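Local coordinates for protein ralf, proline/betaine transporter (Legionella pneumophila, PDB 4D7Q) that probably acts as a guanine nucleotide exchange factor, here as an engineered chimera of the Legionella RalF Sec7 domain and the Rickettsia prowazekii RalF capping domain, at residues S205-I211 / V330-T336; N218-F222 / S325-K329; T221-L225 / N237-K241; S259-K265 / S286-F292. The protein carries 2 engineered substitutions. All blocks are in the same frame, centred on the assembly; numbering follows the deposited sequence.

Contact 1: S205-I211 / V330-T336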
loop_
_atom_site.group_PDB
_atom_site.type_symbol
_atom_site.label_atom_id
_atom_site.label_comp_id
_atom_site.label_asym_id
_atom_site.label_seq_id
_atom_site.Cartn_x
_atom_site.Cartn_y
_atom_site.Cartn_z
ATOM N N SER A 205 0.755 5.171 -9.841
ATOM C CA SER A 205 0.444 6.287 -8.971
ATOM C C SER A 205 -0.554 5.834 -7.929
ATOM O O SER A 205 -1.329 4.898 -8.165
ATOM C CB SER A 205 -0.132 7.439 -9.789
ATOM O OG SER A 205 -1.458 7.139 -10.189
ATOM N N SER A 206 -0.537 6.498 -6.780
ATOM C CA SER A 206 -1.431 6.195 -5.670
ATOM C C SER A 206 -2.632 7.179 -5.634
ATOM O O SER A 206 -2.505 8.281 -6.185
ATOM C CB SER A 206 -0.651 6.258 -4.357
ATOM O OG SER A 206 0.275 5.185 -4.277
ATOM N N PRO A 207 -3.783 6.805 -4.981
ATOM C CA PRO A 207 -4.919 7.741 -4.871
ATOM C C PRO A 207 -4.525 9.089 -4.272
ATOM O O PRO A 207 -3.699 9.157 -3.347
ATOM C CB PRO A 207 -5.887 7.007 -3.922
ATOM C CG PRO A 207 -5.564 5.570 -4.096
ATOM C CD PRO A 207 -4.083 5.536 -4.282
ATOM N N GLY A 208 -5.131 10.143 -4.802
ATOM C CA GLY A 208 -4.878 11.504 -4.364
ATOM C C GLY A 208 -3.812 12.172 -5.199
ATOM O O GLY A 208 -3.680 11.891 -6.392
ATOM N N TYR A 209 -3.038 13.055 -4.562
ATOM C CA TYR A 209 -1.976 13.817 -5.217
ATOM C C TYR A 209 -0.611 13.232 -4.921
ATOM O O TYR A 209 -0.301 12.920 -3.763
ATOM C CB TYR A 209 -2.014 15.266 -4.757
ATOM C CG TYR A 209 -3.363 15.926 -4.900
ATOM C CD1 TYR A 209 -3.811 16.384 -6.139
ATOM C CD2 TYR A 209 -4.155 16.185 -3.779
ATOM C CE1 TYR A 209 -5.031 17.049 -6.263
ATOM C CE2 TYR A 209 -5.378 16.839 -3.893
ATOM C CZ TYR A 209 -5.802 17.291 -5.132
ATOM O OH TYR A 209 -7.012 17.940 -5.219
ATOM N N GLN A 210 0.188 13.058 -5.971
ATOM C CA GLN A 210 1.514 12.462 -5.834
ATOM C C GLN A 210 2.546 13.331 -6.508
ATOM O O GLN A 210 2.305 13.849 -7.589
ATOM C CB GLN A 210 1.547 11.038 -6.410
ATOM C CG GLN A 210 2.856 10.266 -6.117
ATOM C CD GLN A 210 2.763 8.806 -6.483
ATOM O OE1 GLN A 210 1.732 8.168 -6.313
ATOM N NE2 GLN A 210 3.858 8.229 -6.945
ATOM N N ILE A 211 3.687 13.508 -5.841
ATOM C CA ILE A 211 4.815 14.262 -6.373
ATOM C C ILE A 211 6.038 13.352 -6.301
ATOM O O ILE A 211 6.550 13.084 -5.202
ATOM C CB ILE A 211 5.058 15.644 -5.712
ATOM C CG1 ILE A 211 3.740 16.433 -5.442
ATOM C CG2 ILE A 211 6.054 16.448 -6.581
ATOM C CD1 ILE A 211 3.930 17.844 -4.721
ATOM N N VAL A 330 2.537 18.698 -9.316
ATOM C CA VAL A 330 2.113 17.332 -9.077
ATOM C C VAL A 330 2.407 16.429 -10.299
ATOM O O VAL A 330 2.192 16.855 -11.401
ATOM C CB VAL A 330 0.621 17.376 -8.644
ATOM C CG1 VAL A 330 -0.283 17.749 -9.778
ATOM C CG2 VAL A 330 0.143 16.118 -8.030
ATOM N N THR A 331 2.899 15.204 -10.105
ATOM C CA THR A 331 3.227 14.272 -11.178
ATOM C C THR A 331 2.004 13.463 -11.593
ATOM O O THR A 331 1.925 12.973 -12.719
ATOM C CB THR A 331 4.352 13.307 -10.761
ATOM O OG1 THR A 331 4.677 12.445 -11.859
ATOM C CG2 THR A 331 3.918 12.464 -9.572
ATOM N N SER A 332 1.050 13.330 -10.677
ATOM C CA SER A 332 -0.173 12.585 -10.948
ATOM C C SER A 332 -1.264 12.959 -9.967
ATOM O O SER A 332 -0.992 13.273 -8.807
ATOM C CB SER A 332 0.070 11.076 -10.889
ATOM O OG SER A 332 0.297 10.673 -9.549
ATOM N N ILE A 333 -2.499 12.920 -10.453
ATOM C CA ILE A 333 -3.716 13.150 -9.686
ATOM C C ILE A 333 -4.524 11.893 -9.901
ATOM O O ILE A 333 -4.736 11.511 -11.053
ATOM C CB ILE A 333 -4.481 14.422 -10.134
ATOM C CG1 ILE A 333 -3.556 15.685 -10.050
ATOM C CG2 ILE A 333 -5.754 14.564 -9.273
ATOM C CD1 ILE A 333 -4.186 17.086 -10.402
ATOM N N LYS A 334 -4.928 11.209 -8.813
ATOM C CA LYS A 334 -5.688 9.971 -8.949
ATOM C C LYS A 334 -6.923 10.013 -8.090
ATOM O O LYS A 334 -6.862 10.566 -6.994
ATOM C CB LYS A 334 -4.806 8.759 -8.584
ATOM C CG LYS A 334 -5.360 7.409 -9.020
ATOM C CD LYS A 334 -4.377 6.310 -8.692
ATOM C CE LYS A 334 -4.682 5.041 -9.432
ATOM N NZ LYS A 334 -3.668 3.997 -9.136
ATOM N N ALA A 335 -8.048 9.426 -8.570
ATOM C CA ALA A 335 -9.294 9.384 -7.785
ATOM C C ALA A 335 -9.061 8.734 -6.432
ATOM O O ALA A 335 -8.227 7.838 -6.314
ATOM C CB ALA A 335 -10.370 8.593 -8.532
ATOM N N THR A 336 -9.754 9.211 -5.410
ATOM C CA THR A 336 -9.714 8.557 -4.101
ATOM C C THR A 336 -10.961 7.665 -4.101
ATOM O O THR A 336 -11.722 7.699 -5.067
ATOM C CB THR A 336 -9.675 9.539 -2.921
ATOM O OG1 THR A 336 -10.939 10.184 -2.781
ATOM C CG2 THR A 336 -8.540 10.533 -3.005
HETATM O O HOH W 1 -1.386 4.168 -11.554
HETATM O O HOH W 2 -1.677 10.391 -7.737
#

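Contact 2: N218-F222 / S325-K329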
loop_
_atom_site.group_PDB
_atom_site.type_symbol
_atom_site.label_atom_id
_atom_site.label_comp_id
_atom_site.label_asym_id
_atom_site.label_seq_id
_atom_site.Cartn_x
_atom_site.Cartn_y
_atom_site.Cartn_z
ATOM N N ASN A 218 15.452 20.768 -4.996
ATOM C CA ASN A 218 14.515 21.241 -6.021
ATOM C C ASN A 218 13.189 21.850 -5.512
ATOM O O ASN A 218 12.462 22.449 -6.314
ATOM C CB ASN A 218 14.285 20.157 -7.110
ATOM C CG ASN A 218 13.494 18.919 -6.690
ATOM O OD1 ASN A 218 12.412 18.989 -6.071
ATOM N ND2 ASN A 218 13.965 17.748 -7.126
ATOM N N ASP A 219 12.864 21.701 -4.195
ATOM C CA ASP A 219 11.609 22.206 -3.620
ATOM C C ASP A 219 11.801 22.867 -2.225
ATOM O O ASP A 219 12.215 22.190 -1.277
ATOM C CB ASP A 219 10.594 21.037 -3.545
ATOM C CG ASP A 219 9.142 21.439 -3.371
ATOM O OD1 ASP A 219 8.856 22.270 -2.486
ATOM O OD2 ASP A 219 8.288 20.891 -4.089
ATOM N N LYS A 220 11.463 24.173 -2.103
ATOM C CA LYS A 220 11.582 24.933 -0.842
ATOM C C LYS A 220 10.641 24.445 0.248
ATOM O O LYS A 220 11.039 24.423 1.419
ATOM C CB LYS A 220 11.450 26.458 -1.054
ATOM C CG LYS A 220 11.983 27.287 0.119
ATOM C CD LYS A 220 11.924 28.799 -0.142
ATOM C CE LYS A 220 10.778 29.495 0.560
ATOM N NZ LYS A 220 11.020 29.650 2.018
ATOM N N THR A 221 9.411 24.031 -0.125
ATOM C CA THR A 221 8.441 23.481 0.830
ATOM C C THR A 221 8.919 22.114 1.350
ATOM O O THR A 221 8.839 21.846 2.554
ATOM C CB THR A 221 7.031 23.421 0.227
ATOM O OG1 THR A 221 6.767 24.651 -0.445
ATOM C CG2 THR A 221 5.951 23.175 1.291
ATOM N N PHE A 222 9.416 21.256 0.446
ATOM C CA PHE A 222 9.936 19.958 0.859
ATOM C C PHE A 222 11.221 20.129 1.675
ATOM O O PHE A 222 11.393 19.416 2.671
ATOM C CB PHE A 222 10.155 19.022 -0.329
ATOM C CG PHE A 222 10.500 17.608 0.078
ATOM C CD1 PHE A 222 9.523 16.752 0.576
ATOM C CD2 PHE A 222 11.796 17.124 -0.063
ATOM C CE1 PHE A 222 9.839 15.439 0.928
ATOM C CE2 PHE A 222 12.110 15.805 0.287
ATOM C CZ PHE A 222 11.134 14.973 0.783
ATOM N N SER A 325 1.070 24.044 -2.407
ATOM C CA SER A 325 2.065 24.730 -1.584
ATOM C C SER A 325 3.481 24.246 -1.876
ATOM O O SER A 325 4.436 24.972 -1.617
ATOM C CB SER A 325 1.743 24.571 -0.103
ATOM O OG SER A 325 0.623 25.356 0.266
ATOM N N PHE A 326 3.632 23.020 -2.379
ATOM C CA PHE A 326 4.948 22.523 -2.744
ATOM C C PHE A 326 5.325 23.204 -4.049
ATOM O O PHE A 326 4.453 23.455 -4.881
ATOM C CB PHE A 326 4.973 20.974 -2.839
ATOM C CG PHE A 326 4.909 20.303 -1.475
ATOM C CD1 PHE A 326 6.070 20.055 -0.747
ATOM C CD2 PHE A 326 3.686 19.977 -0.896
ATOM C CE1 PHE A 326 6.012 19.472 0.525
ATOM C CE2 PHE A 326 3.626 19.398 0.387
ATOM C CZ PHE A 326 4.788 19.141 1.083
ATOM N N GLU A 327 6.596 23.592 -4.199
ATOM C CA GLU A 327 7.066 24.269 -5.416
ATOM C C GLU A 327 6.928 23.386 -6.649
ATOM O O GLU A 327 6.571 23.879 -7.717
ATOM C CB GLU A 327 8.523 24.705 -5.263
ATOM C CG GLU A 327 8.707 25.936 -4.396
ATOM C CD GLU A 327 10.134 26.443 -4.337
ATOM O OE1 GLU A 327 11.064 25.655 -4.620
ATOM O OE2 GLU A 327 10.322 27.633 -3.994
ATOM N N THR A 328 7.185 22.084 -6.492
ATOM C CA THR A 328 7.095 21.101 -7.573
ATOM C C THR A 328 5.648 20.852 -7.965
ATOM O O THR A 328 4.798 20.577 -7.099
ATOM C CB THR A 328 7.762 19.782 -7.167
ATOM O OG1 THR A 328 8.961 20.044 -6.433
ATOM C CG2 THR A 328 8.056 18.877 -8.365
ATOM N N LYS A 329 5.364 20.919 -9.274
ATOM C CA LYS A 329 4.018 20.591 -9.735
ATOM C C LYS A 329 3.779 19.074 -9.526
ATOM O O LYS A 329 4.731 18.281 -9.507
ATOM C CB LYS A 329 3.750 21.057 -11.187
ATOM C CG LYS A 329 4.478 20.278 -12.276
ATOM C CD LYS A 329 3.960 20.641 -13.675
ATOM C CE LYS A 329 4.747 19.951 -14.768
ATOM N NZ LYS A 329 4.245 20.300 -16.127
#

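Contact 3: T221-L225 / N237-K241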
loop_
_atom_site.group_PDB
_atom_site.type_symbol
_atom_site.label_atom_id
_atom_site.label_comp_id
_atom_site.label_asym_id
_atom_site.label_seq_id
_atom_site.Cartn_x
_atom_site.Cartn_y
_atom_site.Cartn_z
ATOM N N THR A 221 9.411 24.031 -0.125
ATOM C CA THR A 221 8.441 23.481 0.830
ATOM C C THR A 221 8.919 22.114 1.350
ATOM O O THR A 221 8.839 21.846 2.554
ATOM C CB THR A 221 7.031 23.421 0.227
ATOM O OG1 THR A 221 6.767 24.651 -0.445
ATOM C CG2 THR A 221 5.951 23.175 1.291
ATOM N N PHE A 222 9.416 21.256 0.446
ATOM C CA PHE A 222 9.936 19.958 0.859
ATOM C C PHE A 222 11.221 20.129 1.675
ATOM O O PHE A 222 11.393 19.416 2.671
ATOM C CB PHE A 222 10.155 19.022 -0.329
ATOM C CG PHE A 222 10.500 17.608 0.078
ATOM C CD1 PHE A 222 9.523 16.752 0.576
ATOM C CD2 PHE A 222 11.796 17.124 -0.063
ATOM C CE1 PHE A 222 9.839 15.439 0.928
ATOM C CE2 PHE A 222 12.110 15.805 0.287
ATOM C CZ PHE A 222 11.134 14.973 0.783
ATOM N N LYS A 223 12.102 21.095 1.281
ATOM C CA LYS A 223 13.344 21.405 2.011
ATOM C C LYS A 223 13.026 21.678 3.491
ATOM O O LYS A 223 13.650 21.095 4.374
ATOM C CB LYS A 223 14.059 22.626 1.404
ATOM C CG LYS A 223 15.354 22.999 2.142
ATOM C CD LYS A 223 15.712 24.473 2.012
ATOM C CE LYS A 223 16.620 24.760 0.842
ATOM N NZ LYS A 223 16.844 26.218 0.665
ATOM N N GLN A 224 12.032 22.544 3.738
ATOM C CA GLN A 224 11.596 22.937 5.073
ATOM C C GLN A 224 10.967 21.769 5.833
ATOM O O GLN A 224 11.360 21.503 6.970
ATOM C CB GLN A 224 10.656 24.143 4.991
ATOM C CG GLN A 224 11.377 25.418 4.571
ATOM C CD GLN A 224 10.434 26.577 4.494
ATOM O OE1 GLN A 224 9.774 26.808 3.479
ATOM N NE2 GLN A 224 10.325 27.310 5.583
ATOM N N LEU A 225 10.044 21.035 5.184
ATOM C CA LEU A 225 9.399 19.872 5.784
ATOM C C LEU A 225 10.428 18.834 6.203
ATOM O O LEU A 225 10.423 18.406 7.355
ATOM C CB LEU A 225 8.343 19.271 4.830
ATOM C CG LEU A 225 7.651 17.978 5.275
ATOM C CD1 LEU A 225 6.878 18.163 6.590
ATOM C CD2 LEU A 225 6.748 17.455 4.187
ATOM N N ASN A 237 3.664 25.452 10.052
ATOM C CA ASN A 237 2.962 25.816 8.829
ATOM C C ASN A 237 3.932 26.567 7.899
ATOM O O ASN A 237 4.148 27.767 8.030
ATOM C CB ASN A 237 1.689 26.609 9.137
ATOM C CG ASN A 237 0.889 27.064 7.929
ATOM O OD1 ASN A 237 1.208 26.772 6.775
ATOM N ND2 ASN A 237 -0.189 27.790 8.168
ATOM N N ILE A 238 4.553 25.822 6.984
ATOM C CA ILE A 238 5.518 26.345 6.000
ATOM C C ILE A 238 4.888 26.348 4.589
ATOM O O ILE A 238 5.585 26.490 3.588
ATOM C CB ILE A 238 6.837 25.495 6.081
ATOM C CG1 ILE A 238 6.541 23.971 6.175
ATOM C CG2 ILE A 238 7.671 25.924 7.301
ATOM C CD1 ILE A 238 6.623 23.186 4.920
ATOM N N PHE A 239 3.565 26.176 4.532
ATOM C CA PHE A 239 2.785 26.053 3.305
ATOM C C PHE A 239 2.330 27.416 2.762
ATOM O O PHE A 239 1.477 28.061 3.384
ATOM C CB PHE A 239 1.614 25.065 3.532
ATOM C CG PHE A 239 2.090 23.736 4.081
ATOM C CD1 PHE A 239 2.692 22.796 3.249
ATOM C CD2 PHE A 239 1.977 23.444 5.435
ATOM C CE1 PHE A 239 3.159 21.577 3.763
ATOM C CE2 PHE A 239 2.450 22.232 5.952
ATOM C CZ PHE A 239 3.043 21.305 5.110
ATOM N N PRO A 240 2.913 27.886 1.620
ATOM C CA PRO A 240 2.550 29.220 1.098
ATOM C C PRO A 240 1.067 29.485 0.818
ATOM O O PRO A 240 0.658 30.628 0.921
ATOM C CB PRO A 240 3.425 29.368 -0.158
ATOM C CG PRO A 240 4.552 28.424 0.042
ATOM C CD PRO A 240 3.988 27.274 0.806
ATOM N N LYS A 241 0.258 28.451 0.497
ATOM C CA LYS A 241 -1.179 28.639 0.226
ATOM C C LYS A 241 -2.010 28.632 1.509
ATOM O O LYS A 241 -3.223 28.855 1.461
ATOM C CB LYS A 241 -1.711 27.583 -0.769
ATOM C CG LYS A 241 -0.941 27.482 -2.088
ATOM C CD LYS A 241 -1.123 28.702 -2.989
ATOM C CE LYS A 241 -0.526 28.458 -4.353
ATOM N NZ LYS A 241 -0.011 29.715 -4.965
#

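Contact 4: S259-K265 / S286-F292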
loop_
_atom_site.group_PDB
_atom_site.type_symbol
_atom_site.label_atom_id
_atom_site.label_comp_id
_atom_site.label_asym_id
_atom_site.label_seq_id
_atom_site.Cartn_x
_atom_site.Cartn_y
_atom_site.Cartn_z
ATOM N N SER A 259 9.579 1.257 7.515
ATOM C CA SER A 259 10.321 2.417 7.035
ATOM C C SER A 259 11.560 1.987 6.211
ATOM O O SER A 259 11.833 2.561 5.158
ATOM C CB SER A 259 10.771 3.258 8.226
ATOM O OG SER A 259 11.134 4.553 7.776
ATOM N N LYS A 260 12.320 0.985 6.714
ATOM C CA LYS A 260 13.520 0.487 6.050
ATOM C C LYS A 260 13.193 -0.195 4.731
ATOM O O LYS A 260 13.897 0.021 3.758
ATOM C CB LYS A 260 14.290 -0.475 6.964
ATOM C CG LYS A 260 15.013 0.243 8.094
ATOM C CD LYS A 260 15.705 -0.774 8.985
ATOM C CE LYS A 260 16.545 -0.136 10.063
ATOM N NZ LYS A 260 17.192 -1.198 10.870
ATOM N N PHE A 261 12.109 -0.972 4.692
ATOM C CA PHE A 261 11.726 -1.713 3.493
ATOM C C PHE A 261 10.949 -0.925 2.459
ATOM O O PHE A 261 10.810 -1.381 1.329
ATOM C CB PHE A 261 11.045 -3.059 3.870
ATOM C CG PHE A 261 12.030 -4.174 4.200
ATOM C CD1 PHE A 261 12.593 -4.945 3.196
ATOM C CD2 PHE A 261 12.396 -4.439 5.518
ATOM C CE1 PHE A 261 13.503 -5.967 3.499
ATOM C CE2 PHE A 261 13.304 -5.463 5.822
ATOM C CZ PHE A 261 13.854 -6.220 4.814
ATOM N N THR A 262 10.438 0.260 2.812
ATOM C CA THR A 262 9.624 1.023 1.847
ATOM C C THR A 262 10.038 2.480 1.717
ATOM O O THR A 262 9.595 3.168 0.785
ATOM C CB THR A 262 8.146 1.026 2.290
ATOM O OG1 THR A 262 8.065 1.636 3.554
ATOM C CG2 THR A 262 7.523 -0.348 2.335
ATOM N N GLY A 263 10.834 2.952 2.671
ATOM C CA GLY A 263 11.277 4.338 2.687
ATOM C C GLY A 263 10.249 5.290 3.259
ATOM O O GLY A 263 10.439 6.511 3.220
ATOM N N TYR A 264 9.152 4.740 3.811
ATOM C CA TYR A 264 8.087 5.533 4.418
ATOM C C TYR A 264 8.605 6.121 5.702
ATOM O O TYR A 264 8.913 5.364 6.625
ATOM C CB TYR A 264 6.871 4.629 4.680
ATOM C CG TYR A 264 5.702 5.268 5.388
ATOM C CD1 TYR A 264 5.127 6.448 4.911
ATOM C CD2 TYR A 264 5.063 4.613 6.432
ATOM C CE1 TYR A 264 4.002 7.005 5.524
ATOM C CE2 TYR A 264 3.949 5.164 7.066
ATOM C CZ TYR A 264 3.426 6.363 6.613
ATOM O OH TYR A 264 2.310 6.861 7.228
ATOM N N LYS A 265 8.766 7.454 5.735
ATOM C CA LYS A 265 9.292 8.165 6.904
ATOM C C LYS A 265 8.179 8.504 7.896
ATOM O O LYS A 265 8.457 8.794 9.056
ATOM C CB LYS A 265 10.068 9.438 6.506
ATOM C CG LYS A 265 11.280 9.211 5.601
ATOM C CD LYS A 265 12.396 8.420 6.304
ATOM C CE LYS A 265 13.372 7.832 5.326
ATOM N NZ LYS A 265 14.518 7.179 6.017
ATOM N N SER A 286 15.747 4.516 1.372
ATOM C CA SER A 286 16.201 3.931 2.599
ATOM C C SER A 286 17.003 2.649 2.346
ATOM O O SER A 286 17.113 2.210 1.257
ATOM C CB SER A 286 14.997 3.640 3.487
ATOM O OG SER A 286 14.376 4.813 3.886
ATOM N N ILE A 287 17.539 2.065 3.394
ATOM C CA ILE A 287 18.383 0.913 3.262
ATOM C C ILE A 287 17.794 -0.247 2.437
ATOM O O ILE A 287 18.439 -0.734 1.587
ATOM C CB ILE A 287 18.970 0.439 4.603
ATOM C CG1 ILE A 287 20.098 -0.564 4.361
ATOM C CG2 ILE A 287 17.898 -0.115 5.511
ATOM C CD1 ILE A 287 20.891 -0.957 5.564
ATOM N N PHE A 288 16.572 -0.654 2.719
ATOM C CA PHE A 288 15.920 -1.773 2.051
ATOM C C PHE A 288 14.711 -1.432 1.158
ATOM O O PHE A 288 13.886 -2.251 0.932
ATOM C CB PHE A 288 15.493 -2.812 3.068
ATOM C CG PHE A 288 16.604 -3.315 3.941
ATOM C CD1 PHE A 288 17.773 -3.763 3.402
ATOM C CD2 PHE A 288 16.449 -3.347 5.299
ATOM C CE1 PHE A 288 18.779 -4.207 4.210
ATOM C CE2 PHE A 288 17.438 -3.780 6.107
ATOM C CZ PHE A 288 18.606 -4.229 5.561
ATOM N N SER A 289 14.646 -0.221 0.649
ATOM C CA SER A 289 13.466 0.276 -0.019
ATOM C C SER A 289 13.436 0.354 -1.555
ATOM O O SER A 289 12.427 0.683 -2.119
ATOM C CB SER A 289 13.097 1.620 0.564
ATOM O OG SER A 289 14.027 2.599 0.297
ATOM N N ARG A 290 14.548 0.092 -2.208
ATOM C CA ARG A 290 14.662 0.377 -3.614
ATOM C C ARG A 290 13.648 -0.369 -4.450
ATOM O O ARG A 290 13.134 0.148 -5.397
ATOM C CB ARG A 290 16.080 0.124 -4.119
ATOM C CG ARG A 290 16.461 0.835 -5.384
ATOM C CD ARG A 290 17.926 0.775 -5.753
ATOM N NE ARG A 290 18.699 -0.203 -5.030
ATOM C CZ ARG A 290 18.674 -1.501 -5.251
ATOM N NH1 ARG A 290 17.953 -2.016 -6.211
ATOM N NH2 ARG A 290 19.413 -2.283 -4.510
ATOM N N TRP A 291 13.340 -1.589 -4.071
ATOM C CA TRP A 291 12.424 -2.313 -4.945
ATOM C C TRP A 291 11.016 -1.733 -4.872
ATOM O O TRP A 291 10.224 -1.882 -5.802
ATOM C CB TRP A 291 12.400 -3.799 -4.580
ATOM C CG TRP A 291 11.968 -4.065 -3.171
ATOM C CD1 TRP A 291 12.774 -4.332 -2.103
ATOM C CD2 TRP A 291 10.625 -4.086 -2.675
ATOM N NE1 TRP A 291 12.016 -4.520 -0.972
ATOM C CE2 TRP A 291 10.692 -4.374 -1.297
ATOM C CE3 TRP A 291 9.370 -3.891 -3.261
ATOM C CZ2 TRP A 291 9.556 -4.471 -0.497
ATOM C CZ3 TRP A 291 8.243 -3.987 -2.465
ATOM C CH2 TRP A 291 8.344 -4.275 -1.098
ATOM N N PHE A 292 10.711 -1.070 -3.761
ATOM C CA PHE A 292 9.391 -0.463 -3.564
ATOM C C PHE A 292 9.322 0.962 -4.067
ATOM O O PHE A 292 8.328 1.357 -4.674
ATOM C CB PHE A 292 9.027 -0.473 -2.062
ATOM C CG PHE A 292 7.626 0.012 -1.755
ATOM C CD1 PHE A 292 6.512 -0.786 -2.041
ATOM C CD2 PHE A 292 7.411 1.278 -1.223
ATOM C CE1 PHE A 292 5.219 -0.330 -1.760
ATOM C CE2 PHE A 292 6.117 1.715 -0.923
ATOM C CZ PHE A 292 5.038 0.904 -1.180
HETATM O O HOH W 3 13.481 4.736 6.447
#

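Contact 1: S205-I211 / V330-T336
One edge of the antiparallel sheet of the Rickettsia-derived capping domain is built here: strand 208-214 pairs with the short outermost strand 332-334, and a classic beta bulge, Thr331 and Ser332 both facing Gln210, interrupts the regular pairing. Gly208 and Lys334 form a hydrogen-bonded pair, with Gly208 N to Lys334 O and Lys334 N to Gly208 O both 2.8 Å. Gln210 N gives to Ser332 O at 3.1 Å, while Gln210 O receives Thr331 N in its carbonyl plane at 2.9 Å and Ser332 N weakly. Tyr209 and Ile333 lie side by side against helix 341-351, Tyr209 CE1 being 4.0 Å from Ile333 CG2; Val330 CG2 sits at the tyrosine ring edge, and Tyr209 OH bonds to Leu344 O. On the other face of the sheet, Lys334 sets CG anti to its backbone N (chi1 -165°) and stays extended, which carries CB past Ser206 O, CD to 3.4 Å from Ser205 OG, and NZ to 2.7 Å from Ser205 O, tilted 30° from that carbonyl plane. The loop is also folded back on its own strand, Ser206 N meeting Gln210 OE1 at 2.9 Å, while Gln210 NE2 bonds to Asn212 OD1. Lys334 NZ also makes a salt bridge to Glu62 of the Legionella Sec7 part, that is, between the two parts of the chimera; a carbonyl and a carboxylate together would probably favour its charged form.

Contact 2: N218-F222 / S325-K329
Asp219 and Thr328 meet at the tight centre of this contact, where the N-cap of helix 220-230 grips the loop that follows helix 313-325 in the capping domain. Asp219 OD2 accepts Thr328 OG1 at 2.6 Å and Thr328 N at 2.9 Å, both from one face of the carboxylate. Asp219 OD1 takes Glu327 N at 3.1 Å and, from the opposite face, Phe222 N of its own helix at 3.2 Å. With CG anti to the backbone N (chi1 -163°), the carboxylate can serve helix start and loop together. Beside it, Thr221 OG1 gives to Ser325 O at 2.6 Å, and Thr221 CG2 rests over one face of the Phe326 ring, 3.9 Å from its centroid and 19° off the normal. The outer side is looser: Glu327 and Lys220 are exposed, and Glu327 OE1 receives Lys220 N at 2.9 Å from well above its carboxylate plane, while Lys220 NZ stays apart from that carboxylate. Arg352 hydrogen-bonds to the carbonyl oxygens of Phe326 and Glu327. Four hydrogen bonds and the helix start would probably keep the buried Asp219 ionised, although the nearby Glu327 OE1, 4.6 Å from Asp219 OD1, may work partly against this.

Contact 3: T221-L225 / N237-K241
The loop 237-241 passes the first turns of helix 220-230 with its nearest alpha carbons, those of Thr221 and Ile238, 6.6 Å apart, and no hydrogen bond links the two segments. Ile238 carries the contact. Its CD1 methyl reaches 3.5 Å from Thr221 O, the carbonyl that already accepts Leu225 N within the helix, and 3.7 Å from Thr221 CG2; farther round, it lies 4.3 Å from Leu225 CB. Two torsions direct the methyl to the helix: CG1 stands between the backbone N and the carbonyl carbon (chi1 44°), and chi2 is 98°. The CG2 branch of Ile238 lies along the side chain of Gln224, the two sliding past each other in opposite directions. Helix 220-230 packs across one face of the antiparallel sheet of the capping domain, and the loop returns beside it on its way to strand 248-252: Leu225 rests on Val268 and Val282, Phe239 on Ile270 and Ile280, all on the neighbouring strands 264-271 and 277-283. Phe239 starts out pointing away from the helix, yet its ring swings back, so that CD1 comes 3.8 Å from Thr221 CG2, the two side chains crossing at about a right angle. The CD1 methyl of Ile238 also lies over one face of that ring, 4.0 Å above its plane, and is thereby wedged between aromatic ring and helix. On the outer side, the exposed Pro240 has CD 4.0 Å from Thr221 OG1, a hydroxyl engaged with Ser325 O, while Lys241 N is held by Ser325 OG.

Contact 4: S259-K265 / S286-F292
Phe261 stacks on Phe288 where the last part of helix 256-262 meets the type I turn Ser286 to Ser289 of the capping domain. From its root outward, Phe261 CB skirts Phe288 O, CG lies 3.9 Å from Phe288 CB, and CD1 approaches that same CB to 3.6 Å, placing it over the ring face. Phe261 CE1 keeps near Phe288 CB, while CE2 and the tip CZ approach Phe288 CD2, CE2 at 3.8 Å. The two rings form an offset stack, centroids 4.9 Å apart and planes at 28°. Trp291 NE1 sits at the edge of the Phe261 ring, and Phe143 of the Legionella-derived Sec7 part meets it as well, across the engineered junction. Next along, Thr262 CG2 lies over one face of the Phe292 ring. Phe288 N gives to Lys260 O at 2.9 Å, tying the turn to the helix. Beyond the aromatic cluster, Lys265 NZ gives to Ser286 OG at 3.2 Å, and a water accepts a hydrogen bond from Lys265 NZ and donates to the hydroxyls of Ser259 and Ser286. Since Ser286 OG accepts from both lysine and water, its own proton goes to Lys284 O, which fixes the direction of this polar network.

Overall arrangement
All four contacts lie in the Rickettsia-derived capping domain and hang on its antiparallel sheet. Contact 1 closes the widest loop of the four; contact 2 is nested next, and contact 3 starts from the same helix, 220-230, sharing Thr221 and Phe222. Contact 4 opens after contact 3 has closed, inside the loops of contacts 1 and 2. Contacts 2 and 3, centres about 7 Å apart, touch through Ser325, so helix start, returning loop and the end of helix 313-325 form one packed corner. Contact 1, its centre about 16 Å from that of contact 2, touches it through Ile211. Contact 4 has its centre about 20 to 24 Å from the others; contacts 1 and 4 both reach the Legionella Sec7 part.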